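Local coordinates for protein alkaline phosphatase (Antarctic bacterium, PDB 2W5V) that probably hydrolyses phosphate monoesters at a cluster of two zinc ions and one magnesium ion, as a cold-adapted alkaline phosphatase, at residues Gly126-Ser131 against Ile251-Gln257; Asp259-Asn265 against Phe332-His337; Ile117-Ile123 against Thr371-Gln375; Phe66-Ile72 against Leu341-Tyr347; Leu309-Lys313 against Ser323-Ile328. The protein carries 1 engineered substitution. All blocks are in the same frame, centred on the assembly; numbering follows the deposited sequence.

Interactions 1 and 4 lie in the same mixed sheet, their centres about 19 Å apart: 126-131 with 251-257 are parallel neighbours in its middle, 66-72 with 341-347 an antiparallel pair nearer one side. Interaction 2 follows interaction 1 along the chain, its centre about 20 Å away, and the two touch; strand 249-255 and helix 258-263 come one after the other and supply ligands to neighbouring metals. Interaction 3 joins the C-terminal tail to helix 114-120, which leads straight into strand 124-129. Interaction 5, a hairpin about 31 Å from the chain's centre, falls between the two segments of interaction 2; interactions 2, 4 and 5 all touch the second subunit.

Interaction 1 (Gly126-Ser131 against Ile251-Gln257); sequences GVVATS and IMSEGSQ. With MG (magnesium ion), chain I.
Met252 N donates to Gly126 O, Val128 N to Met252 O and Glu254 N to Val128 O, joining strands 126-129 and 251-255, which run parallel, 5° apart in direction.

Apolar contact is modest. Met252 bends at chi2 and chi3, which carries CE to 3.9 Å from Val127 CG1, the flexible thioether fitting against the branched valine. On the opposite face of the sheet Val128 CB lies 3.7 Å from Ser253 OG; serine is small enough to fit beside the valine, and its hydroxyl is hydrogen-bonded to Thr235.

Polar side chains take over where the strands end. Ser256 OG accepts from Thr130 N at 3.0 Å and, weakly, from Ser131 N, while its own hydroxyl donates to Glu254 OE1 at 2.6 Å, from above the carboxylate plane. One small hydroxyl thus ties the chain corner at 130-131 to the metal ligand. Gln257 NE2 donates to Thr130 O at 3.1 Å, while its OE1 is hydrogen-bonded to Tyr269.

The Glu254 carboxylate divides its work: OE2 binds the magnesium ion at 2.1 Å, and OE1 accepts from a metal-bound water that also donates to Ser131 OG. Such bonds probably help to fix the carboxylate's rotation. Asp43 and Thr137 are the other protein ligands.

Helix 230-242 packs on Val128 and Ile251, helix 136-139 on Val127, Ala129 and Glu254, and strand 36-42 on Met252 and Ser253.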
# COMPACT_ATOMS: atom_id res chain seq x y z
N GLY B 126 -17.41 6.19 21.63
CA GLY B 126 -18.20 6.90 20.63
C GLY B 126 -18.05 6.35 19.22
O GLY B 126 -17.02 5.76 18.87
N VAL B 127 -19.08 6.56 18.41
CA VAL B 127 -19.09 6.09 17.04
C VAL B 127 -19.67 7.16 16.11
O VAL B 127 -20.78 7.66 16.34
CB VAL B 127 -19.90 4.80 16.92
CG1 VAL B 127 -20.12 4.45 15.47
CG2 VAL B 127 -19.18 3.67 17.64
N VAL B 128 -18.92 7.52 15.08
CA VAL B 128 -19.34 8.52 14.11
C VAL B 128 -19.30 7.91 12.71
O VAL B 128 -18.40 7.12 12.41
CB VAL B 128 -18.43 9.77 14.17
CG1 VAL B 128 -18.74 10.72 13.02
CG2 VAL B 128 -18.58 10.47 15.51
N ALA B 129 -20.27 8.27 11.86
CA ALA B 129 -20.34 7.72 10.50
C ALA B 129 -21.08 8.65 9.55
O ALA B 129 -21.94 9.41 9.97
CB ALA B 129 -21.02 6.37 10.53
N THR B 130 -20.76 8.58 8.25
CA THR B 130 -21.48 9.38 7.25
C THR B 130 -22.59 8.58 6.58
O THR B 130 -23.39 9.11 5.82
CB THR B 130 -20.55 9.99 6.18
OG1 THR B 130 -19.85 8.94 5.49
CG2 THR B 130 -19.54 10.93 6.81
N SER B 131 -22.64 7.28 6.88
CA SER B 131 -23.77 6.46 6.48
C SER B 131 -24.82 6.53 7.58
O SER B 131 -24.71 7.32 8.52
CB SER B 131 -23.33 5.00 6.32
OG SER B 131 -22.73 4.52 7.52
N ILE B 251 -12.88 6.07 20.24
CA ILE B 251 -13.77 6.55 19.18
C ILE B 251 -13.48 5.82 17.88
O ILE B 251 -12.31 5.60 17.55
CB ILE B 251 -13.57 8.07 18.93
CG1 ILE B 251 -14.01 8.88 20.14
CG2 ILE B 251 -14.31 8.54 17.68
CD1 ILE B 251 -13.48 10.32 20.14
N MET B 252 -14.53 5.41 17.17
CA MET B 252 -14.40 4.97 15.79
C MET B 252 -15.18 5.97 14.94
O MET B 252 -16.37 6.17 15.16
CB MET B 252 -14.98 3.56 15.59
CG MET B 252 -14.67 2.94 14.22
SD MET B 252 -15.64 3.62 12.83
CE MET B 252 -17.28 3.01 13.26
N SER B 253 -14.50 6.61 13.99
CA SER B 253 -15.14 7.49 13.01
C SER B 253 -14.94 6.93 11.60
O SER B 253 -13.83 6.55 11.23
CB SER B 253 -14.54 8.90 13.07
OG SER B 253 -14.72 9.47 14.35
N GLU B 254 -16.01 6.92 10.82
CA GLU B 254 -15.95 6.29 9.51
C GLU B 254 -16.22 7.28 8.38
O GLU B 254 -17.22 7.99 8.41
CB GLU B 254 -16.94 5.14 9.40
CG GLU B 254 -16.86 4.43 8.07
CD GLU B 254 -18.08 3.61 7.75
OE1 GLU B 254 -19.15 3.84 8.35
OE2 GLU B 254 -17.97 2.73 6.87
N GLY B 255 -15.31 7.31 7.40
CA GLY B 255 -15.61 7.94 6.12
C GLY B 255 -16.36 6.90 5.30
O GLY B 255 -15.77 6.16 4.51
N SER B 256 -17.67 6.86 5.49
CA SER B 256 -18.50 5.74 5.03
C SER B 256 -18.69 5.68 3.51
O SER B 256 -18.86 4.59 2.94
CB SER B 256 -19.88 5.82 5.69
OG SER B 256 -19.78 5.99 7.09
N GLN B 257 -18.68 6.84 2.86
CA GLN B 257 -19.17 6.90 1.48
C GLN B 257 -18.10 6.78 0.41
O GLN B 257 -18.41 6.81 -0.79
CB GLN B 257 -20.04 8.15 1.26
CG GLN B 257 -21.23 8.20 2.20
CD GLN B 257 -22.23 9.27 1.82
OE1 GLN B 257 -22.35 9.64 0.65
NE2 GLN B 257 -22.95 9.78 2.82
MG MG I . -19.08 1.22 5.92
O HOH W 1 -17.83 9.59 3.55
O HOH W 2 -20.83 1.94 7.20
O HOH W 3 -19.61 2.39 4.14
O HOH W 4 -20.54 -0.40 5.19

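Interaction 2 (Asp259-Asn265 against Phe332-His337); sequences DWGGHAN and FSTGGH. With ZN (zinc ion), chain G.
Asn265 and Phe332 make the closely packed half of this contact. Asn265 CA sits over the centre of the Phe332 ring, 3.5 Å from its centroid, a CH-pi contact, and the amide lies stacked on the phenyl group with the planes 6° apart. Asn265 follows helix 259-263 with positive phi in a Schellman motif, a conformation asparagine tolerates well. Leu270 of helix 267-291 also packs against Phe332.

The other half is polar and joined by a metal; its open side is at Gly335 and the outer part of His263, while Asp259 and His337 are buried at the ion. His263 ND1 donates to Gly335 O at 2.7 Å, with the oxygen near the ring plane, while its NE2 binds the zinc ion at 2.1 Å. His337 NE2 binds at the same distance. Asp259, its CG anti to the backbone N (chi1 180°), thereby carries its carboxylate to the zinc ion and chelates it through OD2 at 2.3 Å and OD1 at 2.6 Å; a water is also bound. The two imidazoles meet rim to rim, their planes 42° apart, because both direct NE2 at one ion. Thr334 OG1 accepts from Gly336 N in an ST turn just before His337.

Second-shell carbonyls meet both rings: Gly335 O grips ND1 of His263, and Thr82 O accepts from ND1 of His337. They probably help to fix ring rotation and make the imidazoles more electron-rich ligands; the phosphorylated Ser84 completes the zinc site.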
# COMPACT_ATOMS: atom_id res chain seq x y z
N ASP B 259 -16.67 4.11 -0.16
CA ASP B 259 -17.09 2.83 -0.73
C ASP B 259 -18.15 3.03 -1.83
O ASP B 259 -18.11 2.38 -2.87
CB ASP B 259 -17.64 1.95 0.40
CG ASP B 259 -18.12 0.59 -0.08
OD1 ASP B 259 -17.33 -0.14 -0.71
OD2 ASP B 259 -19.28 0.24 0.20
N TRP B 260 -19.09 3.93 -1.59
CA TRP B 260 -20.19 4.14 -2.52
C TRP B 260 -19.72 4.77 -3.83
O TRP B 260 -20.21 4.43 -4.91
CB TRP B 260 -21.30 4.96 -1.86
CG TRP B 260 -21.74 4.38 -0.53
CD1 TRP B 260 -21.35 3.19 0.01
CD2 TRP B 260 -22.65 4.97 0.41
NE1 TRP B 260 -21.96 3.00 1.24
CE2 TRP B 260 -22.76 4.08 1.51
CE3 TRP B 260 -23.38 6.16 0.44
CZ2 TRP B 260 -23.57 4.34 2.61
CZ3 TRP B 260 -24.19 6.42 1.54
CH2 TRP B 260 -24.28 5.51 2.61
N GLY B 261 -18.77 5.69 -3.74
CA GLY B 261 -18.13 6.24 -4.93
C GLY B 261 -17.46 5.14 -5.74
O GLY B 261 -17.55 5.13 -6.97
N GLY B 262 -16.80 4.21 -5.05
CA GLY B 262 -16.15 3.08 -5.70
C GLY B 262 -17.14 2.16 -6.40
O GLY B 262 -16.92 1.74 -7.54
N HIS B 263 -18.23 1.83 -5.72
CA HIS B 263 -19.27 0.97 -6.28
C HIS B 263 -19.86 1.58 -7.53
O HIS B 263 -20.14 0.87 -8.50
CB HIS B 263 -20.38 0.72 -5.27
CG HIS B 263 -20.06 -0.35 -4.28
ND1 HIS B 263 -19.82 -1.66 -4.65
CD2 HIS B 263 -19.95 -0.32 -2.93
CE1 HIS B 263 -19.57 -2.38 -3.58
NE2 HIS B 263 -19.65 -1.60 -2.52
N ALA B 264 -20.05 2.89 -7.52
CA ALA B 264 -20.67 3.58 -8.64
C ALA B 264 -19.67 3.87 -9.75
O ALA B 264 -20.05 4.36 -10.82
CB ALA B 264 -21.31 4.87 -8.16
N ASN B 265 -18.40 3.54 -9.52
CA ASN B 265 -17.32 3.92 -10.43
C ASN B 265 -17.39 5.41 -10.74
O ASN B 265 -17.31 5.85 -11.89
CB ASN B 265 -17.37 3.09 -11.73
CG ASN B 265 -16.98 1.63 -11.52
OD1 ASN B 265 -16.76 1.16 -10.39
ND2 ASN B 265 -16.90 0.89 -12.61
N PHE B 332 -11.68 2.41 -13.40
CA PHE B 332 -12.18 1.38 -12.50
C PHE B 332 -12.25 0.07 -13.27
O PHE B 332 -12.33 0.08 -14.49
CB PHE B 332 -13.60 1.71 -12.04
CG PHE B 332 -13.72 2.95 -11.21
CD1 PHE B 332 -13.65 2.89 -9.83
CD2 PHE B 332 -13.96 4.18 -11.80
CE1 PHE B 332 -13.78 4.02 -9.06
CE2 PHE B 332 -14.09 5.32 -11.04
CZ PHE B 332 -14.01 5.24 -9.66
N SER B 333 -12.26 -1.05 -12.56
CA SER B 333 -12.35 -2.34 -13.24
C SER B 333 -13.43 -3.26 -12.67
O SER B 333 -13.66 -4.34 -13.21
CB SER B 333 -11.00 -3.06 -13.19
OG SER B 333 -10.70 -3.48 -11.87
N THR B 334 -14.08 -2.85 -11.59
CA THR B 334 -15.14 -3.67 -11.01
C THR B 334 -16.17 -2.79 -10.30
O THR B 334 -15.89 -1.66 -9.92
CB THR B 334 -14.57 -4.78 -10.05
OG1 THR B 334 -15.64 -5.51 -9.45
CG2 THR B 334 -13.70 -4.17 -8.96
N GLY B 335 -17.38 -3.31 -10.15
CA GLY B 335 -18.39 -2.63 -9.37
C GLY B 335 -18.40 -3.06 -7.92
O GLY B 335 -19.19 -2.56 -7.12
N GLY B 336 -17.52 -4.00 -7.56
CA GLY B 336 -17.54 -4.58 -6.23
C GLY B 336 -16.24 -4.40 -5.45
O GLY B 336 -15.36 -3.65 -5.87
N HIS B 337 -16.14 -5.09 -4.32
CA HIS B 337 -14.92 -5.05 -3.51
C HIS B 337 -13.77 -5.82 -4.13
O HIS B 337 -13.97 -6.61 -5.05
CB HIS B 337 -15.19 -5.62 -2.12
CG HIS B 337 -16.28 -4.91 -1.38
ND1 HIS B 337 -16.76 -5.34 -0.16
CD2 HIS B 337 -16.98 -3.80 -1.69
CE1 HIS B 337 -17.71 -4.52 0.25
NE2 HIS B 337 -17.86 -3.57 -0.66
ZN ZN G . -19.18 -1.92 -0.54
O HOH W 5 -21.62 -2.33 0.19

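Interaction 3 (Ile117-Ile123 against Thr371-Gln375); sequences IAALNNI and TKWNQ
Ile123 and Thr371 cover opposite faces of the Trp373 indole: Ile123 CG1 lies on one, 3.8 Å from Trp373 CE2, and Thr371 OG1 stands over the other, both offset toward the rim. Asn121 CB lies over the same face as Ile123. Ile123 CD1 approaches Trp373 NE1 at 3.6 Å, while Ala118 CB, short enough to fit beside the six-membered ring, is 4.3 Å from Trp373 CZ3. The flat amide of Asn121 crosses the base of the indole, the two planes 34° apart.

Asn121 CG lies beside the backbone N (chi1 -73°), which turns the amide to the tail, where it grips Asn374 twice. Asn374 N donates to Asn121 OD1 at 2.7 Å, and Asn121 ND2 returns a bond to Asn374 O at 3.0 Å, directed at a lone pair of the carbonyl. The other hydrogen of ND2 goes to Ile117 O in the last helical turn, so three bonds fix the rotation of the amide and which end is oxygen.

Helix 114-120 ends here in a Schellman motif, with Asn122 in the positive-phi position that asparagine readily adopts; the C-terminal tail, emerging from helix 362-371, docks on this end. Thr371 OG1 accepts from Trp373 N in an ST turn. Ile117 CG2 meets Asn374 O at 3.5 Å, and Leu368 packs on both Ile117 and Trp373.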
# COMPACT_ATOMS: atom_id res chain seq x y z
N ILE B 117 -15.47 -4.07 25.94
CA ILE B 117 -14.26 -4.08 26.77
C ILE B 117 -13.95 -2.68 27.30
O ILE B 117 -13.64 -2.50 28.47
CB ILE B 117 -13.06 -4.64 25.97
CG1 ILE B 117 -13.22 -6.16 25.78
CG2 ILE B 117 -11.73 -4.29 26.66
CD1 ILE B 117 -12.30 -6.75 24.75
N ALA B 118 -14.04 -1.68 26.43
CA ALA B 118 -13.74 -0.32 26.86
C ALA B 118 -14.65 0.08 28.03
O ALA B 118 -14.19 0.61 29.04
CB ALA B 118 -13.93 0.65 25.70
N ALA B 119 -15.94 -0.20 27.88
CA ALA B 119 -16.91 0.14 28.91
C ALA B 119 -16.54 -0.50 30.24
O ALA B 119 -16.60 0.15 31.28
CB ALA B 119 -18.31 -0.27 28.48
N LEU B 120 -16.15 -1.77 30.20
CA LEU B 120 -15.76 -2.50 31.40
C LEU B 120 -14.46 -1.98 32.01
O LEU B 120 -14.16 -2.28 33.17
CB LEU B 120 -15.65 -3.99 31.11
CG LEU B 120 -17.00 -4.70 30.94
CD1 LEU B 120 -16.81 -6.16 30.56
CD2 LEU B 120 -17.83 -4.57 32.21
N ASN B 121 -13.70 -1.21 31.24
CA ASN B 121 -12.48 -0.59 31.74
C ASN B 121 -12.67 0.89 32.06
O ASN B 121 -11.71 1.65 32.12
CB ASN B 121 -11.31 -0.78 30.76
CG ASN B 121 -10.79 -2.21 30.73
OD1 ASN B 121 -9.77 -2.52 31.35
ND2 ASN B 121 -11.51 -3.09 30.05
N ASN B 122 -13.92 1.29 32.24
CA ASN B 122 -14.24 2.68 32.55
C ASN B 122 -13.82 3.64 31.44
O ASN B 122 -13.47 4.79 31.70
CB ASN B 122 -13.59 3.09 33.88
CG ASN B 122 -14.13 4.40 34.42
OD1 ASN B 122 -15.31 4.73 34.23
ND2 ASN B 122 -13.28 5.16 35.11
N ILE B 123 -13.87 3.17 30.20
CA ILE B 123 -13.53 4.01 29.04
C ILE B 123 -14.81 4.53 28.37
O ILE B 123 -15.73 3.75 28.09
CB ILE B 123 -12.74 3.21 28.00
CG1 ILE B 123 -11.58 2.45 28.65
CG2 ILE B 123 -12.24 4.11 26.87
CD1 ILE B 123 -10.53 3.34 29.26
N THR B 371 -3.18 -0.85 24.87
CA THR B 371 -3.92 -0.12 25.90
C THR B 371 -3.84 -0.82 27.25
O THR B 371 -4.05 -0.20 28.29
CB THR B 371 -5.41 -0.02 25.59
OG1 THR B 371 -5.97 -1.35 25.53
CG2 THR B 371 -5.65 0.74 24.28
N LYS B 372 -3.55 -2.12 27.23
CA LYS B 372 -3.49 -2.93 28.45
C LYS B 372 -4.82 -3.02 29.20
O LYS B 372 -4.87 -3.31 30.40
CB LYS B 372 -2.34 -2.45 29.36
CG LYS B 372 -1.02 -2.39 28.56
CD LYS B 372 0.19 -1.99 29.38
CE LYS B 372 1.43 -1.97 28.48
NZ LYS B 372 2.68 -1.66 29.22
N TRP B 373 -5.92 -2.80 28.48
CA TRP B 373 -7.24 -2.97 29.06
C TRP B 373 -7.48 -4.43 29.47
O TRP B 373 -6.95 -5.34 28.84
CB TRP B 373 -8.33 -2.53 28.08
CG TRP B 373 -8.31 -1.07 27.78
CD1 TRP B 373 -7.80 -0.07 28.57
CD2 TRP B 373 -8.84 -0.42 26.62
NE1 TRP B 373 -7.98 1.15 27.97
CE2 TRP B 373 -8.62 0.96 26.77
CE3 TRP B 373 -9.49 -0.88 25.47
CZ2 TRP B 373 -9.01 1.90 25.80
CZ3 TRP B 373 -9.88 0.05 24.51
CH2 TRP B 373 -9.64 1.42 24.69
N ASN B 374 -8.26 -4.64 30.53
CA ASN B 374 -8.67 -5.99 30.92
C ASN B 374 -9.64 -6.58 29.89
O ASN B 374 -10.63 -5.95 29.53
CB ASN B 374 -9.35 -5.99 32.29
CG ASN B 374 -8.46 -5.44 33.40
OD1 ASN B 374 -8.80 -4.46 34.06
ND2 ASN B 374 -7.32 -6.08 33.61
N GLN B 375 -9.35 -7.79 29.43
CA GLN B 375 -10.21 -8.43 28.43
C GLN B 375 -11.47 -8.99 29.09
O GLN B 375 -12.45 -9.29 28.41
CB GLN B 375 -9.46 -9.55 27.72
CG GLN B 375 -9.20 -10.76 28.60
CD GLN B 375 -8.43 -11.86 27.88
OE1 GLN B 375 -7.93 -11.67 26.77
NE2 GLN B 375 -8.34 -13.03 28.52
O HOH W 6 -12.02 -4.04 33.98

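Interaction 4 (Phe66-Ile72 against Leu341-Tyr347); sequences FKNIGLI and LIPVFAY
Phe66 packs on Phe345 beside an antiparallel pair in the central mixed sheet, strands 68-72 and 342-347. Phe66 CB is 3.9 Å from Phe345 CD1. One face of the ring beyond takes Phe345 CB over its centre, 3.5 Å from the Phe66 centroid, a CH-pi contact, while its edge meets the backbone at Ala346 and Tyr347. Phe66 CD2 nears Ala346 N, Phe66 CE2 lies 3.7 Å from Tyr347 CB, and Phe66 CZ at the tip is 4.0 Å from Phe345 CB. Ile281 and Leu285 of helix 267-291 also touch this ring, an apolar plate suited to the space between helix and sheet.

Gly70 and Val344 exchange backbone bonds, as do Ile72 and Ile342. Val344 CB packs over the Gly70 backbone, 3.9 Å from Gly70 O. Ile72 carries CG1 between backbone N and carbonyl carbon (chi1 52°), which places it against Ile342 CB at 3.7 Å. The other branch turns to the valine, Ile72 CG2 meeting Val344 CG2 at 3.6 Å.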
# COMPACT_ATOMS: atom_id res chain seq x y z
N PHE B 66 2.07 10.44 9.02
CA PHE B 66 2.32 9.11 9.59
C PHE B 66 3.69 8.55 9.25
O PHE B 66 4.16 8.69 8.12
CB PHE B 66 1.25 8.11 9.15
CG PHE B 66 -0.10 8.34 9.75
CD1 PHE B 66 -1.10 8.97 9.02
CD2 PHE B 66 -0.39 7.90 11.04
CE1 PHE B 66 -2.35 9.18 9.58
CE2 PHE B 66 -1.64 8.10 11.60
CZ PHE B 66 -2.62 8.74 10.87
N LYS B 67 4.32 7.90 10.22
CA LYS B 67 5.58 7.21 10.00
C LYS B 67 5.36 5.70 10.07
O LYS B 67 5.81 4.95 9.20
CB LYS B 67 6.61 7.64 11.05
CG LYS B 67 6.94 9.12 11.01
CD LYS B 67 7.41 9.51 9.62
CE LYS B 67 7.70 10.99 9.50
NZ LYS B 67 8.12 11.35 8.11
N ASN B 68 4.67 5.27 11.11
CA ASN B 68 4.41 3.85 11.32
C ASN B 68 3.29 3.35 10.42
O ASN B 68 2.16 3.81 10.54
CB ASN B 68 4.07 3.59 12.79
CG ASN B 68 5.22 3.95 13.71
OD1 ASN B 68 6.38 3.65 13.41
ND2 ASN B 68 4.91 4.58 14.84
N ILE B 69 3.62 2.41 9.54
CA ILE B 69 2.70 1.91 8.52
C ILE B 69 2.74 0.39 8.49
O ILE B 69 3.81 -0.21 8.59
CB ILE B 69 3.09 2.47 7.13
CG1 ILE B 69 2.88 3.98 7.10
CG2 ILE B 69 2.30 1.77 6.03
CD1 ILE B 69 3.57 4.69 5.93
N GLY B 70 1.56 -0.23 8.38
CA GLY B 70 1.47 -1.68 8.26
C GLY B 70 0.53 -2.06 7.13
O GLY B 70 0.06 -1.18 6.42
N LEU B 71 0.26 -3.35 6.95
CA LEU B 71 -0.62 -3.82 5.88
C LEU B 71 -1.48 -4.92 6.45
O LEU B 71 -0.98 -5.79 7.15
CB LEU B 71 0.18 -4.38 4.69
CG LEU B 71 1.14 -3.44 3.95
CD1 LEU B 71 1.98 -4.17 2.90
CD2 LEU B 71 0.37 -2.31 3.30
N ILE B 72 -2.78 -4.87 6.17
CA ILE B 72 -3.67 -5.96 6.60
C ILE B 72 -4.25 -6.77 5.46
O ILE B 72 -4.55 -6.26 4.37
CB ILE B 72 -4.85 -5.45 7.48
CG1 ILE B 72 -5.59 -4.29 6.81
CG2 ILE B 72 -4.33 -5.03 8.83
CD1 ILE B 72 -6.88 -3.86 7.59
N LEU B 341 -4.35 -6.25 -0.10
CA LEU B 341 -3.96 -5.85 1.24
C LEU B 341 -4.20 -4.35 1.38
O LEU B 341 -4.19 -3.60 0.39
CB LEU B 341 -2.47 -6.15 1.49
CG LEU B 341 -1.98 -7.60 1.43
CD1 LEU B 341 -0.48 -7.67 1.74
CD2 LEU B 341 -2.74 -8.45 2.38
N ILE B 342 -4.42 -3.91 2.62
CA ILE B 342 -4.82 -2.54 2.91
C ILE B 342 -3.83 -1.89 3.88
O ILE B 342 -3.47 -2.48 4.89
CB ILE B 342 -6.23 -2.55 3.56
CG1 ILE B 342 -7.29 -2.99 2.53
CG2 ILE B 342 -6.55 -1.22 4.23
CD1 ILE B 342 -7.46 -2.02 1.36
N PRO B 343 -3.41 -0.65 3.60
CA PRO B 343 -2.50 0.08 4.49
C PRO B 343 -3.13 0.41 5.83
O PRO B 343 -4.32 0.73 5.91
CB PRO B 343 -2.21 1.39 3.73
CG PRO B 343 -2.70 1.18 2.35
CD PRO B 343 -3.77 0.13 2.40
N VAL B 344 -2.32 0.31 6.88
CA VAL B 344 -2.69 0.75 8.21
C VAL B 344 -1.70 1.83 8.60
O VAL B 344 -0.49 1.67 8.42
CB VAL B 344 -2.52 -0.39 9.23
CG1 VAL B 344 -2.76 0.12 10.66
CG2 VAL B 344 -3.43 -1.56 8.87
N PHE B 345 -2.21 2.94 9.13
CA PHE B 345 -1.38 4.04 9.60
C PHE B 345 -1.61 4.22 11.10
O PHE B 345 -2.76 4.18 11.56
CB PHE B 345 -1.73 5.34 8.88
CG PHE B 345 -1.65 5.25 7.37
CD1 PHE B 345 -0.48 5.59 6.70
CD2 PHE B 345 -2.75 4.86 6.63
CE1 PHE B 345 -0.40 5.51 5.31
CE2 PHE B 345 -2.69 4.78 5.24
CZ PHE B 345 -1.50 5.12 4.58
N ALA B 346 -0.55 4.44 11.86
CA ALA B 346 -0.71 4.67 13.30
C ALA B 346 0.23 5.75 13.83
O ALA B 346 1.40 5.79 13.49
CB ALA B 346 -0.51 3.36 14.08
N TYR B 347 -0.31 6.61 14.68
CA TYR B 347 0.45 7.69 15.29
C TYR B 347 0.18 7.70 16.79
O TYR B 347 -0.97 7.57 17.21
CB TYR B 347 0.04 9.04 14.72
CG TYR B 347 0.74 10.17 15.44
CD1 TYR B 347 1.97 10.64 15.00
CD2 TYR B 347 0.20 10.74 16.59
CE1 TYR B 347 2.63 11.65 15.67
CE2 TYR B 347 0.85 11.75 17.26
CZ TYR B 347 2.07 12.20 16.80
OH TYR B 347 2.73 13.21 17.47
O HOH W 7 3.50 7.48 12.91

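Interaction 5 (Leu309-Lys313 against Ser323-Ile328); sequences LAAKK and SDYTEI
Asp324 N donates to Lys312 O and so joins the antiparallel hairpin strands; after a type I turn, Asp324 to Glu327, the chain comes back to give Glu327 O to Lys312 N, both bonds being 2.8 Å long and nearly straight.

Ala311 faces this turn. Ala311 CB touches Tyr325 CD1 at 3.4 Å and approaches Asp324 O at 3.6 Å, a close fit for which a methyl is well sized. Asp324 shapes the turn from within: OD1 accepts from Thr326 N at 3.0 Å, an Asx turn, and from Thr326 OG1 at 2.6 Å, both donors on the same face of the carboxylate. Aspartate and threonine, short and polar, suit such a turn.

Lys312 has an apolar shaft that packs while its charged end leads off. Lys312 CB rests 4.0 Å from Glu327 CB, and a bend at chi2 (79°) brings Lys312 CD to 3.7 Å from Ile328 O. Ile328 CG2 meets Leu309 CD2 at 3.9 Å.

Hairpin 311-315/321-324 projects from the body of the chain onto the second subunit. Tyr325 OH accepts from His337 N of that subunit, whose Ala339 packs on Ile328; within the chain Ile328 touches Tyr55 and Phe56, just after helix 47-52.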
# COMPACT_ATOMS: atom_id res chain seq x y z
N LEU B 309 -5.18 5.21 -10.74
CA LEU B 309 -4.74 6.54 -11.17
C LEU B 309 -4.02 6.43 -12.52
O LEU B 309 -2.82 6.70 -12.64
CB LEU B 309 -3.83 7.18 -10.11
CG LEU B 309 -4.54 7.45 -8.78
CD1 LEU B 309 -3.57 8.00 -7.74
CD2 LEU B 309 -5.70 8.42 -8.99
N ALA B 310 -4.78 6.03 -13.54
CA ALA B 310 -4.24 5.80 -14.88
C ALA B 310 -3.90 7.10 -15.57
O ALA B 310 -4.36 8.18 -15.17
CB ALA B 310 -5.26 5.00 -15.72
N ALA B 311 -3.09 6.99 -16.62
CA ALA B 311 -2.80 8.13 -17.47
C ALA B 311 -4.07 8.63 -18.14
O ALA B 311 -4.91 7.84 -18.57
CB ALA B 311 -1.79 7.74 -18.53
N LYS B 312 -4.19 9.95 -18.21
CA LYS B 312 -5.29 10.59 -18.94
C LYS B 312 -5.30 10.10 -20.38
O LYS B 312 -4.25 9.86 -20.97
CB LYS B 312 -5.09 12.10 -18.91
CG LYS B 312 -6.28 12.91 -19.39
CD LYS B 312 -7.33 13.02 -18.29
CE LYS B 312 -8.57 13.73 -18.80
NZ LYS B 312 -8.24 15.01 -19.49
N LYS B 313 -6.48 9.96 -20.95
CA LYS B 313 -6.59 9.56 -22.34
C LYS B 313 -6.81 10.78 -23.23
O LYS B 313 -7.72 11.57 -22.99
CB LYS B 313 -7.71 8.54 -22.53
CG LYS B 313 -7.24 7.11 -22.42
CD LYS B 313 -8.30 6.23 -21.76
CE LYS B 313 -8.13 4.77 -22.17
NZ LYS B 313 -6.71 4.44 -22.49
N SER B 323 -2.51 7.31 -24.60
CA SER B 323 -2.29 7.67 -23.20
C SER B 323 -1.37 8.88 -23.05
O SER B 323 -0.33 8.96 -23.69
CB SER B 323 -1.72 6.48 -22.43
OG SER B 323 -2.52 5.34 -22.61
N ASP B 324 -1.77 9.81 -22.20
CA ASP B 324 -0.94 10.98 -21.92
C ASP B 324 -0.51 10.93 -20.46
O ASP B 324 -1.30 11.20 -19.56
CB ASP B 324 -1.72 12.26 -22.22
CG ASP B 324 -0.95 13.50 -21.85
OD1 ASP B 324 0.24 13.37 -21.47
OD2 ASP B 324 -1.53 14.60 -21.93
N TYR B 325 0.76 10.60 -20.24
CA TYR B 325 1.27 10.36 -18.90
C TYR B 325 1.43 11.64 -18.09
O TYR B 325 1.69 11.59 -16.88
CB TYR B 325 2.61 9.62 -18.95
CG TYR B 325 2.50 8.10 -19.08
CD1 TYR B 325 1.41 7.51 -19.69
CD2 TYR B 325 3.51 7.27 -18.60
CE1 TYR B 325 1.31 6.14 -19.81
CE2 TYR B 325 3.42 5.89 -18.72
CZ TYR B 325 2.32 5.33 -19.33
OH TYR B 325 2.22 3.96 -19.45
N THR B 326 1.25 12.80 -18.73
CA THR B 326 1.40 14.05 -17.99
C THR B 326 0.34 14.20 -16.91
O THR B 326 0.63 14.72 -15.84
CB THR B 326 1.34 15.29 -18.90
OG1 THR B 326 0.14 15.25 -19.69
CG2 THR B 326 2.55 15.33 -19.80
N GLU B 327 -0.88 13.72 -17.18
CA GLU B 327 -1.99 13.86 -16.25
C GLU B 327 -2.68 12.53 -15.97
O GLU B 327 -2.48 11.55 -16.67
CB GLU B 327 -3.07 14.80 -16.80
CG GLU B 327 -2.60 16.20 -17.15
CD GLU B 327 -3.76 17.07 -17.60
OE1 GLU B 327 -3.64 17.74 -18.65
OE2 GLU B 327 -4.81 17.05 -16.92
N ILE B 328 -3.54 12.55 -14.95
CA ILE B 328 -4.23 11.36 -14.49
C ILE B 328 -5.70 11.35 -14.90
O ILE B 328 -6.40 12.35 -14.76
CB ILE B 328 -4.15 11.25 -12.96
CG1 ILE B 328 -2.72 10.95 -12.52
CG2 ILE B 328 -5.11 10.18 -12.45
CD1 ILE B 328 -2.48 11.18 -11.03